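Local structure of sortase family protein (Streptococcus agalactiae, 3O0P) at residues K18-K23 with Q143-T148; E45-K50 with G98-T103; E59-L64 with I84-S89; K157-T160 with S165-L168. The protein probably acts as a class C sortase, a cysteine transpeptidase that covalently links pilin subunits during assembly of the streptococcal pilus. All coordinates share one frame; numbering follows the deposited sequence.

Contacts 1 to 3 join parts of the chain before strand 71-75, among them the lid loop at 45-50, as in class C sortases, to strands or loops of the sortase sheet; contact 4 ties a later loop to strand 148-159. Contact 3 is nested within the loop closed by contact 2, and contact 2 within that of contact 1; contact 4 follows in series. Contacts 2 and 3, centres about 12 Å apart, use neighbouring strands 97-99 and 80-85 and touch through Y60 and H99. L167 links contact 4 to L100 of contact 2. Contact 1 lies about 31 Å from contact 4 between centres, yet I145 packs on L64 of contact 3. Contacts 1, 3, 2 and 4 thus touch in succession.

Contact 1: residues K18-K23 with Q143-T148; sequences KKLSQK and QNIKET
L20 and I145 make the close-packed part of this contact, where the link between helices 11-18 and 22-37 meets the turn joining strands 139-143 and 148-159. CD1 of L20 rests 4.0 Å from CG2 of I145, and the same methyl is 4.1 Å from I145 CB, the two side chains crossing at about a right angle. I145 CG2 stands anti to its own carbonyl carbon, which sets this branch against the leucine. V66 touches both residues, and F13 and R28 add to the packing round I145.

The outer side is looser. K146 sets out away from 18-23 but, extended as far as CE and lying on I25 and M29, brings NZ to 4.4 Å from OE1 of Q22, too far for a direct bond; both residues are exposed. Behind I145, N144 forms an Asx turn and an Asx motif: OD1 accepts from K146 N at 2.8 Å and from E147 N at 3.0 Å. The second donor lies 31° from the carbonyl plane, the first 16°. N144 ND2 is hydrogen-bonded to P106 O. Attachment of the N-terminal region here therefore rests on apolar packing, while the hydrogen bonds shape the turn that presents I145.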
loop_
_atom_site.group_PDB
_atom_site.type_symbol
_atom_site.label_atom_id
_atom_site.label_comp_id
_atom_site.label_asym_id
_atom_site.label_seq_id
_atom_site.Cartn_x
_atom_site.Cartn_y
_atom_site.Cartn_z
ATOM N N LYS A 18 -17.474 2.796 -9.343
ATOM C CA LYS A 18 -18.121 2.755 -10.650
ATOM C C LYS A 18 -19.192 3.830 -10.786
ATOM O O LYS A 18 -19.552 4.185 -11.898
ATOM C CB LYS A 18 -18.729 1.372 -10.913
ATOM N N LYS A 19 -19.704 4.348 -9.669
ATOM C CA LYS A 19 -20.719 5.404 -9.708
ATOM C C LYS A 19 -20.177 6.805 -9.879
ATOM O O LYS A 19 -20.948 7.716 -10.139
ATOM C CB LYS A 19 -21.585 5.379 -8.451
ATOM C CG LYS A 19 -22.502 4.175 -8.375
ATOM C CD LYS A 19 -23.376 4.227 -7.120
ATOM C CE LYS A 19 -24.549 5.203 -7.256
ATOM N NZ LYS A 19 -25.396 5.236 -6.023
ATOM N N LEU A 20 -18.865 6.986 -9.770
ATOM C CA LEU A 20 -18.279 8.303 -9.982
ATOM C C LEU A 20 -18.282 8.613 -11.478
ATOM O O LEU A 20 -17.984 7.761 -12.308
ATOM C CB LEU A 20 -16.839 8.343 -9.471
ATOM C CG LEU A 20 -16.637 8.078 -7.988
ATOM C CD1 LEU A 20 -15.119 8.075 -7.694
ATOM C CD2 LEU A 20 -17.393 9.102 -7.109
ATOM N N SER A 21 -18.591 9.851 -11.818
ATOM C CA SER A 21 -18.541 10.283 -13.212
ATOM C C SER A 21 -17.084 10.398 -13.658
ATOM O O SER A 21 -16.174 10.516 -12.836
ATOM C CB SER A 21 -19.211 11.650 -13.376
ATOM O OG SER A 21 -18.367 12.644 -12.833
ATOM N N GLN A 22 -16.845 10.422 -14.967
ATOM C CA GLN A 22 -15.482 10.602 -15.446
ATOM C C GLN A 22 -14.916 11.969 -15.047
ATOM O O GLN A 22 -13.741 12.066 -14.713
ATOM C CB GLN A 22 -15.387 10.386 -16.961
ATOM C CG GLN A 22 -15.519 8.920 -17.369
ATOM C CD GLN A 22 -14.419 8.036 -16.793
ATOM O OE1 GLN A 22 -13.235 8.336 -16.911
ATOM N NE2 GLN A 22 -14.815 6.930 -16.183
ATOM N N LYS A 23 -15.728 13.025 -15.052
ATOM C CA LYS A 23 -15.245 14.326 -14.603
ATOM C C LYS A 23 -14.812 14.266 -13.149
ATOM O O LYS A 23 -13.795 14.816 -12.791
ATOM C CB LYS A 23 -16.280 15.429 -14.795
ATOM C CG LYS A 23 -16.411 15.935 -16.235
ATOM C CD LYS A 23 -17.327 17.158 -16.332
ATOM C CE LYS A 23 -17.733 17.410 -17.762
ATOM N NZ LYS A 23 -18.553 18.634 -17.824
ATOM N N GLN A 143 -6.226 -1.735 -7.062
ATOM C CA GLN A 143 -7.332 -1.067 -7.714
ATOM C C GLN A 143 -7.629 0.208 -6.964
ATOM O O GLN A 143 -7.782 0.214 -5.748
ATOM C CB GLN A 143 -8.560 -1.962 -7.750
ATOM C CG GLN A 143 -9.711 -1.329 -8.481
ATOM C CD GLN A 143 -10.953 -2.202 -8.516
ATOM O OE1 GLN A 143 -10.923 -3.386 -8.151
ATOM N NE2 GLN A 143 -12.068 -1.610 -8.931
ATOM N N ASN A 144 -7.667 1.314 -7.697
ATOM C CA ASN A 144 -8.099 2.599 -7.139
ATOM C C ASN A 144 -9.391 3.027 -7.838
ATOM O O ASN A 144 -9.985 2.243 -8.581
ATOM C CB ASN A 144 -6.985 3.646 -7.244
ATOM C CG ASN A 144 -6.545 3.888 -8.682
ATOM O OD1 ASN A 144 -7.373 3.993 -9.583
ATOM N ND2 ASN A 144 -5.227 3.937 -8.904
ATOM N N ILE A 145 -9.861 4.238 -7.589
ATOM C CA ILE A 145 -11.145 4.649 -8.122
ATOM C C ILE A 145 -11.158 4.667 -9.635
ATOM O O ILE A 145 -12.238 4.616 -10.216
ATOM C CB ILE A 145 -11.589 6.030 -7.610
ATOM C CG1 ILE A 145 -10.477 7.085 -7.745
ATOM C CG2 ILE A 145 -12.110 5.949 -6.170
ATOM C CD1 ILE A 145 -10.935 8.500 -7.542
ATOM N N LYS A 146 -9.996 4.799 -10.278
ATOM C CA LYS A 146 -9.931 4.869 -11.730
ATOM C C LYS A 146 -9.695 3.530 -12.416
ATOM O O LYS A 146 -10.324 3.234 -13.424
ATOM C CB LYS A 146 -8.836 5.848 -12.145
ATOM C CG LYS A 146 -8.716 5.961 -13.666
ATOM C CD LYS A 146 -7.685 6.962 -14.134
ATOM C CE LYS A 146 -7.751 7.141 -15.664
ATOM N NZ LYS A 146 -8.917 7.955 -16.073
ATOM N N GLU A 147 -8.764 2.737 -11.902
ATOM C CA GLU A 147 -8.284 1.578 -12.670
ATOM C C GLU A 147 -7.503 0.642 -11.746
ATOM O O GLU A 147 -7.252 0.951 -10.588
ATOM C CB GLU A 147 -7.392 2.059 -13.844
ATOM C CG GLU A 147 -6.166 2.809 -13.370
ATOM C CD GLU A 147 -5.529 3.697 -14.430
ATOM O OE1 GLU A 147 -6.026 3.775 -15.583
ATOM O OE2 GLU A 147 -4.535 4.352 -14.074
ATOM N N THR A 148 -7.109 -0.498 -12.284
ATOM C CA THR A 148 -6.249 -1.426 -11.589
ATOM C C THR A 148 -4.855 -1.319 -12.181
ATOM O O THR A 148 -4.675 -1.335 -13.403
ATOM C CB THR A 148 -6.762 -2.859 -11.738
ATOM O OG1 THR A 148 -8.066 -2.947 -11.169
ATOM C CG2 THR A 148 -5.875 -3.805 -11.001
#

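Contact 2: residues E45-K50 with G98-T103; sequences EDPYEK and GHLEGT
The DPY motif of the lid, a feature of pilus-related class C sortases, brings P47 and the backbone of E45 against L100, just beyond strand 97-99. One methyl does the touching: L100 CD1 lies 3.6 Å from CG of P47 and 3.4 Å from the carbonyl O of E45, the latter a van der Waals contact. The leucine has CG anti to its backbone N (chi1 -169°), carrying its branched end across to the lid at about a right angle to the proline ring. V115 and L179 of the sheet and L167 of a following loop also pack on L100, so the proline rests on a leucine that is itself packed against the sheet.

Within the lid, D46 starts a type I turn and an Asx turn: its OD1 takes the N-H of Y48 at 3.0 Å, met 68° out of the carboxylate plane, while OD2 forms a salt bridge with R190. P47 CB lies 4.0 Å above one face of the Y48 ring, toward its rim. That ring meets H119 edge-to-face and touches C181; together with R190 these are consistent with the His-Cys-Arg active site of sortases, over which the lid lies. On the other side of the contact, L100 to T103 form a type II turn with G102 at positive phi. L100 O receives T103 N at 3.1 Å and T103 OG1 at 2.8 Å, the hydroxyl lying in the carbonyl plane on a lone pair.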
loop_
_atom_site.group_PDB
_atom_site.type_symbol
_atom_site.label_atom_id
_atom_site.label_comp_id
_atom_site.label_asym_id
_atom_site.label_seq_id
_atom_site.Cartn_x
_atom_site.Cartn_y
_atom_site.Cartn_z
ATOM N N GLU A 45 6.609 7.157 9.291
ATOM C CA GLU A 45 6.710 6.566 10.604
ATOM C C GLU A 45 6.430 5.081 10.471
ATOM O O GLU A 45 5.653 4.671 9.627
ATOM C CB GLU A 45 5.711 7.235 11.553
ATOM C CG GLU A 45 6.042 8.696 11.846
ATOM C CD GLU A 45 4.916 9.439 12.540
ATOM O OE1 GLU A 45 4.084 8.778 13.189
ATOM O OE2 GLU A 45 4.863 10.686 12.437
ATOM N N ASP A 46 7.091 4.285 11.292
ATOM C CA ASP A 46 6.870 2.850 11.377
ATOM C C ASP A 46 5.507 2.509 12.018
ATOM O O ASP A 46 5.300 2.777 13.198
ATOM C CB ASP A 46 7.996 2.295 12.268
ATOM C CG ASP A 46 7.834 0.832 12.594
ATOM O OD1 ASP A 46 7.124 0.119 11.846
ATOM O OD2 ASP A 46 8.444 0.399 13.596
ATOM N N PRO A 47 4.580 1.882 11.269
ATOM C CA PRO A 47 3.260 1.568 11.841
ATOM C C PRO A 47 3.277 0.520 12.932
ATOM O O PRO A 47 2.283 0.407 13.661
ATOM C CB PRO A 47 2.475 0.993 10.647
ATOM C CG PRO A 47 3.180 1.430 9.450
ATOM C CD PRO A 47 4.640 1.534 9.843
ATOM N N TYR A 48 4.367 -0.239 13.041
ATOM C CA TYR A 48 4.363 -1.417 13.896
ATOM C C TYR A 48 5.153 -1.244 15.174
ATOM O O TYR A 48 5.315 -2.198 15.918
ATOM C CB TYR A 48 4.842 -2.657 13.131
ATOM C CG TYR A 48 3.949 -2.923 11.947
ATOM C CD1 TYR A 48 4.322 -2.550 10.653
ATOM C CD2 TYR A 48 2.668 -3.465 12.127
ATOM C CE1 TYR A 48 3.476 -2.768 9.583
ATOM C CE2 TYR A 48 1.827 -3.686 11.062
ATOM C CZ TYR A 48 2.231 -3.324 9.798
ATOM O OH TYR A 48 1.377 -3.514 8.751
ATOM N N GLU A 49 5.618 -0.023 15.437
ATOM C CA GLU A 49 6.255 0.296 16.716
ATOM C C GLU A 49 5.242 0.121 17.838
ATOM O O GLU A 49 4.226 0.813 17.867
ATOM C CB GLU A 49 6.776 1.731 16.695
ATOM N N LYS A 50 5.523 -0.798 18.762
ATOM C CA LYS A 50 4.561 -1.184 19.789
ATOM C C LYS A 50 4.068 -0.003 20.624
ATOM O O LYS A 50 2.865 0.131 20.881
ATOM C CB LYS A 50 5.181 -2.243 20.710
ATOM N N GLY A 98 -3.353 -0.833 5.015
ATOM C CA GLY A 98 -3.206 0.602 5.104
ATOM C C GLY A 98 -2.219 1.100 4.075
ATOM O O GLY A 98 -1.429 0.366 3.509
ATOM N N HIS A 99 -2.269 2.391 3.857
ATOM C CA HIS A 99 -1.302 3.089 3.028
ATOM C C HIS A 99 -0.381 3.886 3.941
ATOM O O HIS A 99 -0.823 4.527 4.910
ATOM C CB HIS A 99 -2.012 4.009 2.048
ATOM C CG HIS A 99 -1.079 4.965 1.386
ATOM N ND1 HIS A 99 -0.889 6.258 1.827
ATOM C CD2 HIS A 99 -0.235 4.792 0.342
ATOM C CE1 HIS A 99 0.050 6.825 1.095
ATOM N NE2 HIS A 99 0.463 5.955 0.189
ATOM N N LEU A 100 0.915 3.802 3.676
ATOM C CA LEU A 100 1.899 4.459 4.511
ATOM C C LEU A 100 2.014 5.943 4.173
ATOM O O LEU A 100 2.507 6.321 3.117
ATOM C CB LEU A 100 3.243 3.767 4.384
ATOM C CG LEU A 100 4.292 4.176 5.402
ATOM C CD1 LEU A 100 3.830 3.865 6.820
ATOM C CD2 LEU A 100 5.587 3.474 5.098
ATOM N N GLU A 101 1.547 6.802 5.069
ATOM C CA GLU A 101 1.568 8.232 4.815
ATOM C C GLU A 101 3.028 8.670 4.718
ATOM O O GLU A 101 3.880 8.242 5.484
ATOM C CB GLU A 101 0.814 8.988 5.912
ATOM C CG GLU A 101 0.566 10.443 5.569
ATOM C CD GLU A 101 -0.164 11.202 6.654
ATOM O OE1 GLU A 101 -0.460 10.619 7.708
ATOM O OE2 GLU A 101 -0.464 12.398 6.424
ATOM N N GLY A 102 3.300 9.527 3.751
ATOM C CA GLY A 102 4.659 9.866 3.405
ATOM C C GLY A 102 5.168 9.196 2.144
ATOM O O GLY A 102 6.263 9.548 1.666
ATOM N N THR A 103 4.401 8.235 1.627
ATOM C CA THR A 103 4.694 7.580 0.360
ATOM C C THR A 103 3.640 7.986 -0.672
ATOM O O THR A 103 2.573 8.523 -0.339
ATOM C CB THR A 103 4.769 6.044 0.486
ATOM O OG1 THR A 103 3.462 5.454 0.630
ATOM C CG2 THR A 103 5.677 5.665 1.676
#

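Contact 3: residues E59-L64 with I84-S89; sequences EYARML and IFAGSS
The type I turn E59-R62, in the long loop from helix 22-37 to the sortase sheet, lays Y60 and A61 on A86 and G87 at the end of strand 80-85. The polar link runs from a backbone to a phenol: G87 N donates to Y60 OH at 2.9 Å, with an N-H...O angle of 143°. The same oxygen is hydrogen-bonded to H99 ND1 on the neighbouring strand 97-99, so two partners fix the end of the ring. With chi1 at 67°, CG of Y60 sits between its backbone N and carbonyl carbon, and the ring swings across to G87. G87 N and A86 CB both approach the ring obliquely.

Apolar packing lies alongside. The methyls of A61 and A86 meet at 3.9 Å where the two backbones come nearest, and A86 CB is 4.3 Å from Y60 CE2. G87 has positive phi, which favours glycine, as the chain turns past the tyrosine.

Ionic bonds act within 59-64, across the turn. R62 grips the E59 carboxylate side-on, NE to OE1 and NH2 to OE2, each at 2.9 Å; OE1 lies almost in the guanidinium plane, while NE meets it 60° out of the carboxylate plane.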
loop_
_atom_site.group_PDB
_atom_site.type_symbol
_atom_site.label_atom_id
_atom_site.label_comp_id
_atom_site.label_asym_id
_atom_site.label_seq_id
_atom_site.Cartn_x
_atom_site.Cartn_y
_atom_site.Cartn_z
ATOM N N GLU A 59 -6.799 11.980 6.964
ATOM C CA GLU A 59 -7.497 12.940 6.095
ATOM C C GLU A 59 -6.786 13.210 4.776
ATOM O O GLU A 59 -7.335 13.863 3.915
ATOM C CB GLU A 59 -7.649 14.295 6.819
ATOM C CG GLU A 59 -8.443 14.253 8.108
ATOM C CD GLU A 59 -9.929 14.113 7.874
ATOM O OE1 GLU A 59 -10.387 14.430 6.753
ATOM O OE2 GLU A 59 -10.631 13.691 8.817
ATOM N N TYR A 60 -5.564 12.713 4.604
ATOM C CA TYR A 60 -4.715 13.160 3.507
ATOM C C TYR A 60 -5.077 12.545 2.159
ATOM O O TYR A 60 -4.633 13.041 1.128
ATOM C CB TYR A 60 -3.232 12.860 3.799
ATOM C CG TYR A 60 -2.908 11.381 3.831
ATOM C CD1 TYR A 60 -2.466 10.720 2.708
ATOM C CD2 TYR A 60 -3.061 10.645 4.994
ATOM C CE1 TYR A 60 -2.168 9.372 2.742
ATOM C CE2 TYR A 60 -2.797 9.310 5.027
ATOM C CZ TYR A 60 -2.346 8.663 3.903
ATOM O OH TYR A 60 -2.091 7.312 3.964
ATOM N N ALA A 61 -5.860 11.466 2.161
ATOM C CA ALA A 61 -6.217 10.775 0.917
ATOM C C ALA A 61 -7.711 10.806 0.620
ATOM O O ALA A 61 -8.207 9.965 -0.120
ATOM C CB ALA A 61 -5.701 9.339 0.931
ATOM N N ARG A 62 -8.430 11.798 1.156
ATOM C CA ARG A 62 -9.880 11.841 0.992
ATOM C C ARG A 62 -10.278 11.867 -0.481
ATOM O O ARG A 62 -11.327 11.335 -0.863
ATOM C CB ARG A 62 -10.479 13.095 1.645
ATOM C CG ARG A 62 -10.434 13.118 3.149
ATOM C CD ARG A 62 -11.165 11.955 3.807
ATOM N NE ARG A 62 -11.291 12.137 5.259
ATOM C CZ ARG A 62 -11.810 11.239 6.088
ATOM N NH1 ARG A 62 -12.251 10.089 5.626
ATOM N NH2 ARG A 62 -11.892 11.501 7.378
ATOM N N MET A 63 -9.467 12.477 -1.339
ATOM C CA MET A 63 -9.816 12.540 -2.760
ATOM C C MET A 63 -9.925 11.151 -3.388
ATOM O O MET A 63 -10.638 10.976 -4.377
ATOM C CB MET A 63 -8.844 13.416 -3.563
ATOM C CG MET A 63 -7.521 12.767 -3.937
ATOM S SD MET A 63 -6.330 12.367 -2.536
ATOM C CE MET A 63 -5.628 14.020 -2.298
ATOM N N LEU A 64 -9.222 10.162 -2.840
ATOM C CA LEU A 64 -9.249 8.800 -3.378
ATOM C C LEU A 64 -10.261 7.893 -2.710
ATOM O O LEU A 64 -10.411 6.743 -3.111
ATOM C CB LEU A 64 -7.878 8.144 -3.261
ATOM C CG LEU A 64 -6.795 8.697 -4.190
ATOM C CD1 LEU A 64 -5.502 7.919 -3.995
ATOM C CD2 LEU A 64 -7.213 8.690 -5.645
ATOM N N ILE A 84 -7.901 -1.285 1.089
ATOM C CA ILE A 84 -6.857 -0.367 1.519
ATOM C C ILE A 84 -7.515 0.882 2.088
ATOM O O ILE A 84 -8.337 1.524 1.425
ATOM C CB ILE A 84 -5.951 0.078 0.345
ATOM C CG1 ILE A 84 -5.375 -1.128 -0.423
ATOM C CG2 ILE A 84 -4.832 0.965 0.874
ATOM C CD1 ILE A 84 -4.713 -0.719 -1.739
ATOM N N PHE A 85 -7.138 1.205 3.311
ATOM C CA PHE A 85 -7.593 2.419 3.984
ATOM C C PHE A 85 -6.451 3.421 4.026
ATOM O O PHE A 85 -5.278 3.046 4.018
ATOM C CB PHE A 85 -8.031 2.109 5.411
ATOM C CG PHE A 85 -9.144 1.112 5.497
ATOM C CD1 PHE A 85 -10.464 1.537 5.455
ATOM C CD2 PHE A 85 -8.882 -0.244 5.601
ATOM C CE1 PHE A 85 -11.500 0.619 5.544
ATOM C CE2 PHE A 85 -9.926 -1.167 5.685
ATOM C CZ PHE A 85 -11.219 -0.734 5.651
ATOM N N ALA A 86 -6.787 4.704 4.058
ATOM C CA ALA A 86 -5.777 5.721 4.262
ATOM C C ALA A 86 -5.150 5.568 5.632
ATOM O O ALA A 86 -5.800 5.261 6.626
ATOM C CB ALA A 86 -6.368 7.103 4.114
ATOM N N GLY A 87 -3.846 5.782 5.670
ATOM C CA GLY A 87 -3.086 5.718 6.900
ATOM C C GLY A 87 -2.831 4.298 7.351
ATOM O O GLY A 87 -3.192 3.314 6.711
ATOM N N SER A 88 -2.191 4.188 8.501
ATOM C CA SER A 88 -1.774 2.892 8.998
ATOM C C SER A 88 -2.027 2.808 10.508
ATOM O O SER A 88 -1.263 2.206 11.237
ATOM C CB SER A 88 -0.297 2.643 8.650
ATOM O OG SER A 88 0.523 3.679 9.152
ATOM N N SER A 89 -3.125 3.400 10.962
ATOM C CA SER A 89 -3.517 3.325 12.372
ATOM C C SER A 89 -3.834 1.898 12.782
ATOM O O SER A 89 -4.107 1.048 11.943
ATOM C CB SER A 89 -4.764 4.177 12.618
ATOM O OG SER A 89 -5.884 3.637 11.934
#

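Contact 4: residues K157-T160 with S165-L168; sequences KVVT and SDLL
K157 and D166 form a salt bridge between the end of strand 148-159 and the loop that leads on to strand 174-182. NZ of K157 donates to OD1 of D166 at 2.9 Å, approaching 38° out of the carboxylate plane. A water completes a closed ring of partners: it accepts from K157 NZ at 3.2 Å and donates to D166 OD2 at 2.7 Å. Both carboxylate oxygens are thereby engaged, one by the ammonium directly and the other through the water.

The lysine chain crosses the aspartate at about a right angle. It bends at chi3 (81°), turning its end over the acid, so that the methylenes take part as well: K157 CD lies 3.8 Å from D166 OD1 and CE 3.7 Å from OD2.

Farther in, V159, two residues along on the same side of the strand, sets CG1 at 3.6 Å from D166 OD2. The carboxylate is thus flanked by the valine methyl as well as by the lysine. L192 of the adjacent strand 189-198 touches both V159 and D166, and it also meets L167, joining the loop to the sheet. K157 pairs by backbone bonds with L192 and V159 with R190, so the strand carrying these side chains is part of the sheet.

Both charged residues are only partly exposed, and the nearby ammonium probably favours the ionised form of D166. An ionic bond, backed by a bridging water and by apolar neighbours, thus holds the middle of this loop against the end of strand 148-159.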
loop_
_atom_site.group_PDB
_atom_site.type_symbol
_atom_site.label_atom_id
_atom_site.label_comp_id
_atom_site.label_asym_id
_atom_site.label_seq_id
_atom_site.Cartn_x
_atom_site.Cartn_y
_atom_site.Cartn_z
ATOM N N LYS A 157 13.488 -7.399 0.705
ATOM C CA LYS A 157 14.471 -7.001 1.704
ATOM C C LYS A 157 13.871 -7.039 3.088
ATOM O O LYS A 157 12.702 -6.737 3.268
ATOM C CB LYS A 157 15.009 -5.595 1.444
ATOM C CG LYS A 157 15.832 -5.493 0.189
ATOM C CD LYS A 157 16.371 -4.091 -0.037
ATOM C CE LYS A 157 17.617 -3.834 0.780
ATOM N NZ LYS A 157 18.254 -2.548 0.410
ATOM N N VAL A 158 14.694 -7.388 4.073
ATOM C CA VAL A 158 14.331 -7.323 5.479
ATOM C C VAL A 158 15.207 -6.246 6.079
ATOM O O VAL A 158 16.432 -6.316 5.970
ATOM C CB VAL A 158 14.554 -8.675 6.168
ATOM C CG1 VAL A 158 14.430 -8.524 7.682
ATOM C CG2 VAL A 158 13.563 -9.695 5.624
ATOM N N VAL A 159 14.584 -5.250 6.711
ATOM C CA VAL A 159 15.281 -4.072 7.215
ATOM C C VAL A 159 14.867 -3.777 8.664
ATOM O O VAL A 159 13.858 -4.297 9.177
ATOM C CB VAL A 159 15.026 -2.837 6.305
ATOM C CG1 VAL A 159 15.424 -3.152 4.851
ATOM C CG2 VAL A 159 13.566 -2.400 6.426
ATOM N N THR A 160 15.644 -2.933 9.317
ATOM C CA THR A 160 15.299 -2.495 10.666
ATOM C C THR A 160 14.206 -1.432 10.619
ATOM O O THR A 160 14.027 -0.786 9.606
ATOM C CB THR A 160 16.536 -1.969 11.415
ATOM O OG1 THR A 160 17.100 -0.865 10.706
ATOM C CG2 THR A 160 17.575 -3.082 11.540
ATOM N N SER A 165 15.082 3.798 3.814
ATOM C CA SER A 165 15.732 4.012 2.515
ATOM C C SER A 165 15.040 3.342 1.349
ATOM O O SER A 165 14.997 3.885 0.259
ATOM C CB SER A 165 17.178 3.500 2.564
ATOM O OG SER A 165 17.994 4.326 3.368
ATOM N N ASP A 166 14.519 2.151 1.567
ATOM C CA ASP A 166 13.954 1.366 0.470
ATOM C C ASP A 166 12.497 1.654 0.218
ATOM O O ASP A 166 11.898 1.029 -0.643
ATOM C CB ASP A 166 14.139 -0.116 0.752
ATOM C CG ASP A 166 15.576 -0.456 1.020
ATOM O OD1 ASP A 166 16.405 -0.306 0.094
ATOM O OD2 ASP A 166 15.879 -0.831 2.160
ATOM N N LEU A 167 11.948 2.611 0.966
ATOM C CA LEU A 167 10.558 3.036 0.782
ATOM C C LEU A 167 10.435 4.369 0.076
ATOM O O LEU A 167 9.332 4.778 -0.215
ATOM C CB LEU A 167 9.863 3.169 2.131
ATOM C CG LEU A 167 9.865 1.879 2.946
ATOM C CD1 LEU A 167 9.143 2.122 4.259
ATOM C CD2 LEU A 167 9.209 0.705 2.192
ATOM N N LEU A 168 11.558 5.017 -0.219
ATOM C CA LEU A 168 11.534 6.358 -0.780
ATOM C C LEU A 168 11.313 6.303 -2.275
ATOM O O LEU A 168 11.540 5.264 -2.920
ATOM C CB LEU A 168 12.857 7.073 -0.471
ATOM C CG LEU A 168 13.277 7.102 1.003
ATOM C CD1 LEU A 168 14.544 7.921 1.155
ATOM C CD2 LEU A 168 12.164 7.617 1.915
HETATM O O HOH W 1 18.467 -0.566 2.879
#